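PDB 4NB5: DNA binding protein from Mycobacterium tuberculosis, which represses transcription as a MarR-type regulator, binding promoter DNA to control the expression of MmpS-MmpL transport systems and of its own gene. Local coordinates for the interface of chains A and B. Coordinates in Å, arbitrary orientation; residue numbers count along the deposited sequence, not the author numbering. Chains: chain A/B, DNA binding protein.

Contact 1 and contact 2 are neighbouring patches of one dimer interface, the centres of their C-alpha atoms about 14 Å apart. Both include helix 99-124 of chain A against helix 16-28 of chain B. Contact 1 takes the C-terminal end of the former and the start of the latter, adding helix 134-158 of chain A and helix 34-45 of chain B; contact 2 takes the middle and the later turns, adding B:Arg30 from the following loop and B:Phe100 of helix 99-124. Contact 1 is apolar; contact 2 adds a salt bridge. Each recurs across the two-fold axis, which fits a homodimer that binds promoter DNA.

Contact 1: the interface of chains A and B. Residues chain A 120-121, 124-125, 136; chain B 14-16, 19, 45.
A:Ala124 pushes its methyl group against the extended stretch leading into helix 16-28 of chain B, and it hides 58 Å² against the partner. CB meets the backbone of B:Asp15, with the carbonyl carbon C at 3.5 Å, while the carbonyl O of the poorly ordered B:Pro14 lies 3.4 Å from A:Ala124 CA, an approach that the small side chain would allow. B:Ile16, which hides 40 Å² but is also poorly ordered, comes in beside it on the same methyl: its CD1 is 3.6 Å from A:Ala124 CB. That CD1 also touches a branch of A:Leu125, CD2, at 3.5 Å, so the isoleucine tip bridges two consecutive residues of chain A. CG1 of B:Ile16 stands beside the backbone N, anti to the carbonyl carbon (chi1 -77°), which sends the longer branch toward chain A. B:Pro14 rests the CB and CG side of its ring near A:Val120 CG1.

B:Phe19 continues the surface by laying one ring face over A:Gly121, whose CA is 3.6 Å from the ring atom CD1. A glycine here presents main chain directly to the aromatic face. On the same side, just beyond the CZ end of the ring, lies A:Leu136, whose CD2 is 3.7 Å from CZ of the phenylalanine; the two side chains run past each other in opposite directions. CG of B:Phe19 is anti to the backbone N (chi1 168°), and this carries the ring across the chain A helix, from A:Gly121 toward A:Leu136 of helix 134-158. The other branch of that leucine, CD1, packs at 3.7 Å on B:Val45 CG1. No polar pair across the patch is close enough to bond, so apolar packing carries it. In the fold, the site joins the end of helix 99-124 and the start of helix 134-158 of chain A to helix 16-28 of chain B and the end of its helix 34-45.

Contact 2: the interface of chains A and B. Residues chain A 110-111, 113-114, 117; chain B 23, 26, 30, 100.
Helix 99-124 of this MarR-type dimer, running through the dimerisation region, meets helix 16-28 of the partner chiefly through A:Leu114 and B:Tyr26. B:Tyr26 hides 93 Å² against chain A. Its CG is anti to the backbone N (chi1 -180°), which lays the ring obliquely along the chain A helix, from A:Leu117 back to A:Ala110. A:Leu114 CD1 stands over the middle of one ring face, 3.9 Å from the centroid, in a CH-pi contact, the two side chains crossing at about a right angle. The same methyl reaches the sulphur of B:Met23, SD, at 3.8 Å, and the other branch, CD2, touches CE2 of B:Phe100 at 3.7 Å. The leucine is thereby wedged among three side chains of chain B. A:Leu117 extends the apolar strip, its CD1 packing on B:Tyr26 CB and on the methionine sulphur. At the ring tip the phenol OH makes a weak hydrogen bond to the main-chain O of A:Ala110.

Polar grip comes from the opposite ring face, which B:Arg30 covers with its guanidinium NH1, offset toward the rim. From there NH2 donates to A:Glu113 OE1 at 2.6 Å, a tip-to-tip salt bridge with 155° at the hydrogen. OE1 lies near the guanidinium plane, but the arginine approaches from above the carboxylate plane, and the planes stand 63° apart, so this is not a flat bidentate pairing. A:Glu113 reaches out because its chain is extended beyond CG. NH1 donates to the main-chain O of B:Tyr26 at 3.0 Å, which, with A:Glu113 and a water also near its plane, should hold the guanidinium in orientation. That water joins NH1 of B:Arg30 (2.8 Å) to A:Glu113 OE2 (2.4 Å, short), a second link between these residues. B:Tyr26 and B:Arg30 also line the pocket for 1,3-dihydroxypropan-2-yl octadecanoate, which may come from purification; the structure alone does not show whether it is a natural effector.

Contact 1: the interface of chains A and B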
loop_
_atom_site.group_PDB
_atom_site.type_symbol
_atom_site.label_atom_id
_atom_site.label_comp_id
_atom_site.label_asym_id
_atom_site.label_seq_id
_atom_site.Cartn_x
_atom_site.Cartn_y
_atom_site.Cartn_z
ATOM N N VAL A 120 2.963 26.411 -8.839
ATOM C CA VAL A 120 4.097 27.209 -8.372
ATOM C C VAL A 120 5.420 26.531 -8.730
ATOM O O VAL A 120 6.341 27.173 -9.254
ATOM C CB VAL A 120 4.031 27.447 -6.847
ATOM C CG1 VAL A 120 5.306 28.126 -6.357
ATOM C CG2 VAL A 120 2.809 28.280 -6.490
ATOM N N GLY A 121 5.515 25.234 -8.444
ATOM C CA GLY A 121 6.688 24.457 -8.788
ATOM C C GLY A 121 6.985 24.492 -10.277
ATOM O O GLY A 121 8.141 24.587 -10.686
ATOM N N ALA A 124 8.478 27.706 -11.159
ATOM C CA ALA A 124 9.832 27.770 -10.626
ATOM C C ALA A 124 10.822 27.010 -11.511
ATOM O O ALA A 124 12.016 27.287 -11.490
ATOM C CB ALA A 124 9.869 27.234 -9.219
ATOM N N LEU A 125 10.330 26.040 -12.271
ATOM C CA LEU A 125 11.192 25.282 -13.180
ATOM C C LEU A 125 11.028 25.676 -14.655
ATOM O O LEU A 125 11.437 24.931 -15.549
ATOM C CB LEU A 125 10.918 23.785 -13.035
ATOM C CG LEU A 125 11.352 23.135 -11.720
ATOM C CD1 LEU A 125 11.060 21.630 -11.709
ATOM C CD2 LEU A 125 12.831 23.387 -11.478
ATOM N N LEU A 136 6.174 17.097 -11.638
ATOM C CA LEU A 136 5.164 18.083 -11.275
ATOM C C LEU A 136 3.956 18.030 -12.213
ATOM O O LEU A 136 2.826 18.242 -11.783
ATOM C CB LEU A 136 5.765 19.493 -11.258
ATOM C CG LEU A 136 6.607 19.833 -10.031
ATOM C CD1 LEU A 136 7.464 21.062 -10.321
ATOM C CD2 LEU A 136 5.724 20.057 -8.796
ATOM N N PRO B 14 8.415 32.643 -8.827
ATOM C CA PRO B 14 8.838 31.838 -7.679
ATOM C C PRO B 14 10.077 31.036 -8.017
ATOM O O PRO B 14 10.346 30.783 -9.197
ATOM C CB PRO B 14 7.649 30.901 -7.455
ATOM C CG PRO B 14 7.053 30.732 -8.811
ATOM C CD PRO B 14 7.227 32.074 -9.490
ATOM N N ASP B 15 10.834 30.642 -7.001
ATOM C CA ASP B 15 11.909 29.693 -7.233
ATOM C C ASP B 15 11.627 28.420 -6.463
ATOM O O ASP B 15 10.642 28.324 -5.731
ATOM C CB ASP B 15 13.286 30.273 -6.890
ATOM C CG ASP B 15 13.452 30.592 -5.418
ATOM O OD1 ASP B 15 14.271 31.480 -5.101
ATOM O OD2 ASP B 15 12.788 29.955 -4.579
ATOM N N ILE B 16 12.493 27.439 -6.650
ATOM C CA ILE B 16 12.287 26.121 -6.064
ATOM C C ILE B 16 12.193 26.125 -4.544
ATOM O O ILE B 16 11.445 25.330 -3.968
ATOM C CB ILE B 16 13.409 25.156 -6.480
ATOM C CG1 ILE B 16 13.197 24.672 -7.913
ATOM C CG2 ILE B 16 13.480 23.977 -5.523
ATOM C CD1 ILE B 16 11.777 24.289 -8.236
ATOM N N PHE B 19 8.684 26.943 -3.435
ATOM C CA PHE B 19 7.804 25.792 -3.607
ATOM C C PHE B 19 7.998 24.790 -2.460
ATOM O O PHE B 19 7.031 24.302 -1.863
ATOM C CB PHE B 19 8.076 25.123 -4.957
ATOM C CG PHE B 19 7.434 23.779 -5.101
ATOM C CD1 PHE B 19 6.068 23.668 -5.306
ATOM C CD2 PHE B 19 8.196 22.626 -5.016
ATOM C CE1 PHE B 19 5.480 22.428 -5.425
ATOM C CE2 PHE B 19 7.617 21.388 -5.129
ATOM C CZ PHE B 19 6.261 21.284 -5.333
ATOM N N VAL B 45 11.212 18.299 -7.423
ATOM C CA VAL B 45 11.893 19.278 -8.270
ATOM C C VAL B 45 13.397 19.077 -8.389
ATOM O O VAL B 45 14.031 19.727 -9.211
ATOM C CB VAL B 45 11.661 20.726 -7.781
ATOM C CG1 VAL B 45 10.192 21.090 -7.888
ATOM C CG2 VAL B 45 12.170 20.908 -6.360
#

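Contact 2: the interface of chains A and B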
loop_
_atom_site.group_PDB
_atom_site.type_symbol
_atom_site.label_atom_id
_atom_site.label_comp_id
_atom_site.label_asym_id
_atom_site.label_seq_id
_atom_site.Cartn_x
_atom_site.Cartn_y
_atom_site.Cartn_z
ATOM N N ALA A 110 -8.498 20.307 -0.496
ATOM C CA ALA A 110 -7.074 20.131 -0.206
ATOM C C ALA A 110 -6.294 19.792 -1.480
ATOM O O ALA A 110 -5.180 20.280 -1.701
ATOM C CB ALA A 110 -6.879 19.039 0.835
ATOM N N MET A 111 -6.872 18.947 -2.318
ATOM C CA MET A 111 -6.225 18.572 -3.571
ATOM C C MET A 111 -6.055 19.794 -4.462
ATOM O O MET A 111 -5.021 19.962 -5.108
ATOM C CB MET A 111 -7.031 17.497 -4.303
ATOM C CG MET A 111 -6.813 16.081 -3.796
ATOM S SD MET A 111 -7.528 14.846 -4.909
ATOM C CE MET A 111 -9.250 15.319 -4.809
ATOM N N GLU A 113 -5.755 22.889 -3.508
ATOM C CA GLU A 113 -4.693 23.697 -2.931
ATOM C C GLU A 113 -3.333 23.118 -3.315
ATOM O O GLU A 113 -2.419 23.848 -3.697
ATOM C CB GLU A 113 -4.839 23.778 -1.409
ATOM C CG GLU A 113 -3.802 24.674 -0.783
ATOM C CD GLU A 113 -3.876 24.728 0.728
ATOM O OE1 GLU A 113 -4.812 24.144 1.319
ATOM O OE2 GLU A 113 -2.981 25.362 1.325
ATOM N N LEU A 114 -3.213 21.796 -3.228
ATOM C CA LEU A 114 -1.972 21.118 -3.558
ATOM C C LEU A 114 -1.649 21.270 -5.048
ATOM O O LEU A 114 -0.493 21.439 -5.445
ATOM C CB LEU A 114 -2.088 19.645 -3.175
ATOM C CG LEU A 114 -0.791 18.847 -3.206
ATOM C CD1 LEU A 114 0.277 19.501 -2.327
ATOM C CD2 LEU A 114 -1.048 17.433 -2.751
ATOM N N LEU A 117 -0.077 24.459 -5.693
ATOM C CA LEU A 117 1.346 24.434 -5.361
ATOM C C LEU A 117 2.152 23.793 -6.486
ATOM O O LEU A 117 3.250 24.253 -6.815
ATOM C CB LEU A 117 1.601 23.702 -4.046
ATOM C CG LEU A 117 1.098 24.380 -2.780
ATOM C CD1 LEU A 117 1.496 23.581 -1.541
ATOM C CD2 LEU A 117 1.634 25.791 -2.678
ATOM N N MET B 23 5.249 23.627 0.294
ATOM C CA MET B 23 4.915 22.223 0.534
ATOM C C MET B 23 5.034 21.861 2.015
ATOM O O MET B 23 4.204 21.131 2.556
ATOM C CB MET B 23 5.815 21.322 -0.310
ATOM C CG MET B 23 5.475 21.359 -1.801
ATOM S SD MET B 23 3.894 20.554 -2.209
ATOM C CE MET B 23 4.349 18.838 -1.994
ATOM N N TYR B 26 1.998 23.250 3.653
ATOM C CA TYR B 26 0.827 22.434 3.316
ATOM C C TYR B 26 0.714 21.238 4.255
ATOM O O TYR B 26 -0.372 20.911 4.750
ATOM C CB TYR B 26 0.917 21.959 1.860
ATOM C CG TYR B 26 -0.262 21.118 1.432
ATOM C CD1 TYR B 26 -0.262 19.744 1.620
ATOM C CD2 TYR B 26 -1.389 21.703 0.867
ATOM C CE1 TYR B 26 -1.345 18.975 1.248
ATOM C CE2 TYR B 26 -2.473 20.945 0.491
ATOM C CZ TYR B 26 -2.449 19.584 0.684
ATOM O OH TYR B 26 -3.530 18.822 0.312
ATOM N N ARG B 30 -1.868 20.616 8.135
ATOM C CA ARG B 30 -2.714 19.435 8.256
ATOM C C ARG B 30 -2.188 18.450 9.283
ATOM O O ARG B 30 -2.446 17.244 9.200
ATOM C CB ARG B 30 -2.825 18.773 6.893
ATOM C CG ARG B 30 -3.576 19.650 5.953
ATOM C CD ARG B 30 -3.575 19.164 4.531
ATOM N NE ARG B 30 -4.470 20.008 3.759
ATOM C CZ ARG B 30 -4.195 21.249 3.377
ATOM N NH1 ARG B 30 -3.023 21.805 3.670
ATOM N NH2 ARG B 30 -5.093 21.938 2.692
ATOM N N PHE B 100 1.602 10.465 -7.392
ATOM C CA PHE B 100 0.338 10.836 -6.778
ATOM C C PHE B 100 -0.768 9.819 -7.092
ATOM O O PHE B 100 -1.699 9.642 -6.306
ATOM C CB PHE B 100 -0.016 12.288 -7.112
ATOM C CG PHE B 100 0.764 13.261 -6.285
ATOM C CD1 PHE B 100 2.092 13.512 -6.584
ATOM C CD2 PHE B 100 0.212 13.859 -5.168
ATOM C CE1 PHE B 100 2.842 14.373 -5.802
ATOM C CE2 PHE B 100 0.958 14.722 -4.384
ATOM C CZ PHE B 100 2.277 14.977 -4.709
HETATM O O HOH W 1 -2.419 24.563 3.561
#